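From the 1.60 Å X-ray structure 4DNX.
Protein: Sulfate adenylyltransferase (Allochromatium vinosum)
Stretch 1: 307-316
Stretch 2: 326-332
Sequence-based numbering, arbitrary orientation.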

ATOM      1  N   PRO A 307      20.600 -23.274  19.056  1.00 23.68           N
ATOM      2  CA  PRO A 307      20.874 -22.383  17.900  1.00 23.68           C
ATOM      3  C   PRO A 307      20.160 -22.763  16.588  1.00 23.20           C
ATOM      4  O   PRO A 307      19.796 -21.872  15.807  1.00 21.67           O
ATOM      5  CB  PRO A 307      22.409 -22.483  17.722  1.00 24.10           C
ATOM      6  CG  PRO A 307      22.852 -23.632  18.538  1.00 25.84           C
ATOM      7  CD  PRO A 307      21.843 -23.790  19.669  1.00 25.91           C
ATOM      8  N   PHE A 308      19.983 -24.072  16.347  1.00 23.82           N
ATOM      9  CA  PHE A 308      19.310 -24.538  15.115  1.00 24.25           C
ATOM     10  C   PHE A 308      17.961 -25.230  15.341  1.00 23.01           C
ATOM     11  O   PHE A 308      17.429 -25.880  14.446  1.00 21.64           O
ATOM     12  CB  PHE A 308      20.266 -25.422  14.297  1.00 27.52           C
ATOM     13  CG  PHE A 308      21.554 -24.717  13.948  1.00 30.46           C
ATOM     14  CD1 PHE A 308      21.540 -23.682  13.007  1.00 32.34           C
ATOM     15  CD2 PHE A 308      22.736 -25.028  14.601  1.00 33.13           C
ATOM     16  CE1 PHE A 308      22.717 -22.994  12.695  1.00 34.13           C
ATOM     17  CE2 PHE A 308      23.924 -24.362  14.291  1.00 36.24           C
ATOM     18  CZ  PHE A 308      23.907 -23.332  13.341  1.00 34.69           C
ATOM     19  N   ASP A 309      17.419 -25.104  16.556  1.00 22.89           N
ATOM     20  CA  ASP A 309      16.100 -25.669  16.847  1.00 23.47           C
ATOM     21  C   ASP A 309      15.009 -25.142  15.909  1.00 21.19           C
ATOM     22  O   ASP A 309      14.078 -25.876  15.553  1.00 20.72           O
ATOM     23  CB  ASP A 309      15.726 -25.441  18.331  1.00 24.76           C
ATOM     24  CG  ASP A 309      16.571 -26.287  19.308  1.00 28.64           C
ATOM     25  OD1 ASP A 309      17.445 -27.096  18.892  1.00 30.28           O
ATOM     26  OD2 ASP A 309      16.364 -26.157  20.543  1.00 30.86           O
ATOM     27  N   ALA A 310      15.102 -23.872  15.516  1.00 19.30           N
ATOM     28  CA  ALA A 310      14.100 -23.310  14.613  1.00 18.71           C
ATOM     29  C   ALA A 310      14.218 -23.865  13.189  1.00 18.50           C
ATOM     30  O   ALA A 310      13.274 -23.752  12.392  1.00 18.38           O
ATOM     31  CB  ALA A 310      14.136 -21.773  14.634  1.00 17.71           C
ATOM     32  N   GLN A 311      15.361 -24.447  12.853  1.00 19.44           N
ATOM     33  CA  GLN A 311      15.441 -25.181  11.590  1.00 19.37           C
ATOM     34  C   GLN A 311      14.914 -26.616  11.747  1.00 20.49           C
ATOM     35  O   GLN A 311      14.128 -27.087  10.926  1.00 21.95           O
ATOM     36  CB  GLN A 311      16.890 -25.216  11.093  1.00 20.02           C
ATOM     37  CG  GLN A 311      17.493 -23.819  10.888  1.00 19.16           C
ATOM     38  CD  GLN A 311      18.982 -23.893  10.439  1.00 19.81           C
ATOM     39  OE1 GLN A 311      19.626 -24.954  10.471  1.00 20.70           O
ATOM     40  NE2 GLN A 311      19.508 -22.759  10.009  1.00 20.53           N
ATOM     41  N   THR A 312      15.342 -27.309  12.801  1.00 21.72           N
ATOM     42  CA  THR A 312      15.040 -28.748  12.938  1.00 22.83           C
ATOM     43  C   THR A 312      13.581 -29.040  13.348  1.00 22.37           C
ATOM     44  O   THR A 312      13.114 -30.166  13.197  1.00 22.39           O
ATOM     45  CB  THR A 312      16.018 -29.474  13.875  1.00 24.48           C
ATOM     46  OG1 THR A 312      15.934 -28.903  15.191  1.00 25.01           O
ATOM     47  CG2 THR A 312      17.451 -29.366  13.318  1.00 24.31           C
ATOM     48  N   ILE A 313      12.874 -28.031  13.852  1.00 20.83           N
ATOM     49  CA  ILE A 313      11.472 -28.237  14.232  1.00 21.65           C
ATOM     50  C   ILE A 313      10.689 -28.698  12.978  1.00 21.84           C
ATOM     51  O   ILE A 313       9.691 -29.423  13.079  1.00 22.44           O
ATOM     52  CB  ILE A 313      10.845 -26.946  14.824  1.00 20.80           C
ATOM     53  CG1 ILE A 313       9.464 -27.249  15.432  1.00 21.12           C
ATOM     54  CG2 ILE A 313      10.787 -25.771  13.793  1.00 20.52           C
ATOM     55  CD1 ILE A 313       8.961 -26.148  16.385  1.00 21.33           C
ATOM     56  N   PHE A 314      11.172 -28.311  11.792  1.00 21.97           N
ATOM     57  CA  PHE A 314      10.483 -28.683  10.551  1.00 23.17           C
ATOM     58  C   PHE A 314      10.665 -30.163  10.176  1.00 28.41           C
ATOM     59  O   PHE A 314       9.868 -30.689   9.398  1.00 31.02           O
ATOM     60  CB  PHE A 314      10.909 -27.757   9.379  1.00 20.09           C
ATOM     61  CG  PHE A 314      10.400 -26.361   9.522  1.00 18.58           C
ATOM     62  CD1 PHE A 314      11.166 -25.416  10.185  1.00 17.24           C
ATOM     63  CD2 PHE A 314       9.139 -25.982   9.038  1.00 17.28           C
ATOM     64  CE1 PHE A 314      10.721 -24.128  10.361  1.00 15.79           C
ATOM     65  CE2 PHE A 314       8.681 -24.661   9.212  1.00 16.10           C
ATOM     66  CZ  PHE A 314       9.467 -23.738   9.871  1.00 16.34           C
ATOM     67  N   ASP A 315      11.673 -30.821  10.754  1.00 31.00           N
ATOM     68  CA  ASP A 315      11.974 -32.238  10.468  1.00 36.44           C
ATOM     69  C   ASP A 315      11.023 -33.189  11.168  1.00 40.39           C
ATOM     70  O   ASP A 315      10.591 -34.192  10.595  1.00 39.07           O
ATOM     71  CB  ASP A 315      13.395 -32.610  10.921  1.00 40.44           C
ATOM     72  CG  ASP A 315      14.473 -31.922  10.111  1.00 43.59           C
ATOM     73  OD1 ASP A 315      14.224 -31.583   8.931  1.00 42.20           O
ATOM     74  OD2 ASP A 315      15.576 -31.734  10.666  1.00 48.87           O
ATOM     75  N   ASP A 316      10.719 -32.889  12.428  1.00 42.22           N
ATOM     76  CA  ASP A 316       9.979 -33.840  13.249  1.00 47.27           C
ATOM     77  C   ASP A 316       8.620 -33.313  13.669  1.00 43.68           C
ATOM     78  O   ASP A 316       7.606 -33.976  13.424  1.00 46.77           O
ATOM     79  CB  ASP A 316      10.802 -34.277  14.475  1.00 53.25           C
ATOM     80  CG  ASP A 316      11.939 -33.306  14.802  1.00 55.58           C
ATOM     81  OD1 ASP A 316      11.696 -32.079  14.775  1.00 49.61           O
ATOM     82  OD2 ASP A 316      13.069 -33.776  15.074  1.00 56.59           O
ATOM     83  N   GLU A 326       9.555 -24.125   1.548  1.00 16.28           N
ATOM     84  CA  GLU A 326      10.784 -24.836   1.942  1.00 18.58           C
ATOM     85  C   GLU A 326      11.677 -23.886   2.739  1.00 17.91           C
ATOM     86  O   GLU A 326      11.611 -22.685   2.548  1.00 17.25           O
ATOM     87  CB  GLU A 326      11.542 -25.308   0.700  1.00 22.33           C
ATOM     88  CG  GLU A 326      10.827 -26.410  -0.062  1.00 32.25           C
ATOM     89  CD  GLU A 326      11.607 -26.848  -1.279  1.00 43.00           C
ATOM     90  OE1 GLU A 326      11.024 -26.848  -2.395  1.00 51.80           O
ATOM     91  OE2 GLU A 326      12.813 -27.170  -1.124  1.00 47.80           O
ATOM     92  N   ILE A 327      12.509 -24.435   3.628  1.00 17.57           N
ATOM     93  CA  ILE A 327      13.380 -23.602   4.441  1.00 17.87           C
ATOM     94  C   ILE A 327      14.765 -23.597   3.814  1.00 17.89           C
ATOM     95  O   ILE A 327      15.285 -24.663   3.466  1.00 19.52           O
ATOM     96  CB  ILE A 327      13.477 -24.131   5.896  1.00 17.82           C
ATOM     97  CG1 ILE A 327      12.077 -24.153   6.578  1.00 17.23           C
ATOM     98  CG2 ILE A 327      14.508 -23.285   6.719  1.00 17.21           C
ATOM     99  CD1 ILE A 327      11.207 -22.897   6.380  1.00 15.83           C
ATOM    100  N   PHE A 328      15.345 -22.407   3.677  1.00 16.83           N
ATOM    101  CA  PHE A 328      16.756 -22.272   3.392  1.00 16.99           C
ATOM    102  C   PHE A 328      17.463 -22.105   4.741  1.00 17.47           C
ATOM    103  O   PHE A 328      17.197 -21.132   5.455  1.00 16.67           O
ATOM    104  CB  PHE A 328      17.054 -21.037   2.532  1.00 15.82           C
ATOM    105  CG  PHE A 328      18.544 -20.888   2.243  1.00 17.50           C
ATOM    106  CD1 PHE A 328      19.351 -20.068   3.019  1.00 17.12           C
ATOM    107  CD2 PHE A 328      19.121 -21.636   1.225  1.00 18.12           C
ATOM    108  CE1 PHE A 328      20.761 -19.979   2.746  1.00 19.62           C
ATOM    109  CE2 PHE A 328      20.511 -21.537   0.947  1.00 19.69           C
ATOM    110  CZ  PHE A 328      21.307 -20.712   1.719  1.00 19.14           C
ATOM    111  N   ARG A 329      18.328 -23.057   5.076  1.00 18.93           N
ATOM    112  CA  ARG A 329      18.952 -23.092   6.404  1.00 20.16           C
ATOM    113  C   ARG A 329      20.239 -22.284   6.356  1.00 20.66           C
ATOM    114  O   ARG A 329      21.221 -22.718   5.747  1.00 22.09           O
ATOM    115  CB  ARG A 329      19.237 -24.541   6.814  1.00 21.95           C
ATOM    116  CG  ARG A 329      17.982 -25.317   7.136  1.00 23.21           C
ATOM    117  CD  ARG A 329      18.286 -26.798   7.465  1.00 28.61           C
ATOM    118  NE  ARG A 329      17.048 -27.457   7.893  1.00 32.55           N
ATOM    119  CZ  ARG A 329      16.994 -28.619   8.541  1.00 36.10           C
ATOM    120  NH1 ARG A 329      18.104 -29.289   8.824  1.00 38.03           N
ATOM    121  NH2 ARG A 329      15.819 -29.120   8.882  1.00 36.37           N
ATOM    122  N   ALA A 330      20.198 -21.107   6.967  1.00 19.33           N
ATOM    123  CA  ALA A 330      21.351 -20.202   7.019  1.00 20.00           C
ATOM    124  C   ALA A 330      22.199 -20.419   8.278  1.00 21.23           C
ATOM    125  O   ALA A 330      21.805 -21.129   9.213  1.00 21.41           O
ATOM    126  CB  ALA A 330      20.875 -18.763   6.940  1.00 18.13           C
ATOM    127  N   ASP A 331      23.388 -19.818   8.285  1.00 22.21           N
ATOM    128  CA  ASP A 331      24.310 -19.880   9.423  1.00 23.98           C
ATOM    129  C   ASP A 331      25.189 -18.626   9.338  1.00 24.30           C
ATOM    130  O   ASP A 331      25.039 -17.821   8.393  1.00 23.30           O
ATOM    131  CB  ASP A 331      25.132 -21.168   9.350  1.00 26.43           C
ATOM    132  CG  ASP A 331      25.746 -21.572  10.687  1.00 29.31           C
ATOM    133  OD1 ASP A 331      25.860 -20.728  11.594  1.00 30.83           O
ATOM    134  OD2 ASP A 331      26.145 -22.750  10.813  1.00 30.67           O
ATOM    135  N   ASN A 332      26.080 -18.455  10.316  1.00 25.73           N
ATOM    136  CA  ASN A 332      26.967 -17.286  10.394  1.00 27.09           C
ATOM    137  C   ASN A 332      27.772 -17.100   9.104  1.00 24.30           C
ATOM    138  O   ASN A 332      28.233 -18.078   8.499  1.00 24.25           O
ATOM    139  CB  ASN A 332      27.962 -17.440  11.543  1.00 31.15           C
ATOM    140  CG  ASN A 332      27.294 -17.469  12.932  1.00 35.03           C
ATOM    141  OD1 ASN A 332      26.326 -16.757  13.196  1.00 38.05           O
ATOM    142  ND2 ASN A 332      27.857 -18.273  13.826  1.00 41.68           N
TER
HETATM  143  O   HOH W   1      14.465 -26.538   8.355  1.00 31.21           O

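This is a small, mostly polar contact between a short helix and a strand, in which Arg 329 and Gln 311 reach along each other and a single apolar pair, Phe 314 with Ile 327, packs beside them. The helix, which begins at Asp 309, and the strand 326-329 run at 144° to each other, closer to antiparallel than parallel, and their axes come within 9.8 Å. At that spacing long side chains do the bridging, and the contact buries 407 Å² over both sides.

The strand sets the pattern by alternation. Ile 327 and Arg 329 point their CA-to-CB bonds toward the helix, while Glu 326 and Phe 328 point away and touch nothing on it. On the helical side Phe 308, Gln 311 and Phe 314 point toward the strand, a spacing of three that keeps them on one side of the backbone.

Gln 311 lies nearest Arg 329 in register, with 6.6 Å between their CA atoms. Its m, t side chain extends past the base of the arginine side chain to the residue just after the strand, where Gln 311 NE2 donates a hydrogen bond to Ala 330 O at 2.9 Å. Ala 330 thus takes part through its backbone, its CB being turned away.

Arg 329 runs the other way, m, t, t along its chain, and carries its charge to Asp 315, four residues beyond Gln 311. Arg 329 NH2 forms a salt bridge with Asp 315: the approach to Asp 315 OD1 is shorter, 2.9 Å, but bent and weak as a hydrogen bond, whereas the one to Asp 315 OD2, at 3.2 Å, is nearly straight at 172°. Distance alone would misrank the two. Gln 311 CB lies over one face of the guanidinium, so an aliphatic carbon lies over one face while Asp 315 OD1 meets the edge. Water 1 completes the arrangement, accepting from Arg 329 NE at 2.8 Å and donating to Gln 311 O at 2.7 Å. Gln 311 O lies where the helix kinks, and its bond from Phe 314 N, at 3.3 Å, is weak.

The apolar pair is precise. Ile 327 CG1 sits 3.9 Å from the centroid of the Phe 314 ring and 9° off its normal, a CH-pi contact almost squarely over the face.

At the other end Phe 308, in the N-cap position, offers its ring edge to a carbonyl, with Phe 308 CE1 4.1 Å from Ala 330 O. Phe 308 CZ also comes within 3.4 Å of Asp 331 OD2, whose CA-to-CB bond points sideways while the end of the side chain comes nearer Phe 308.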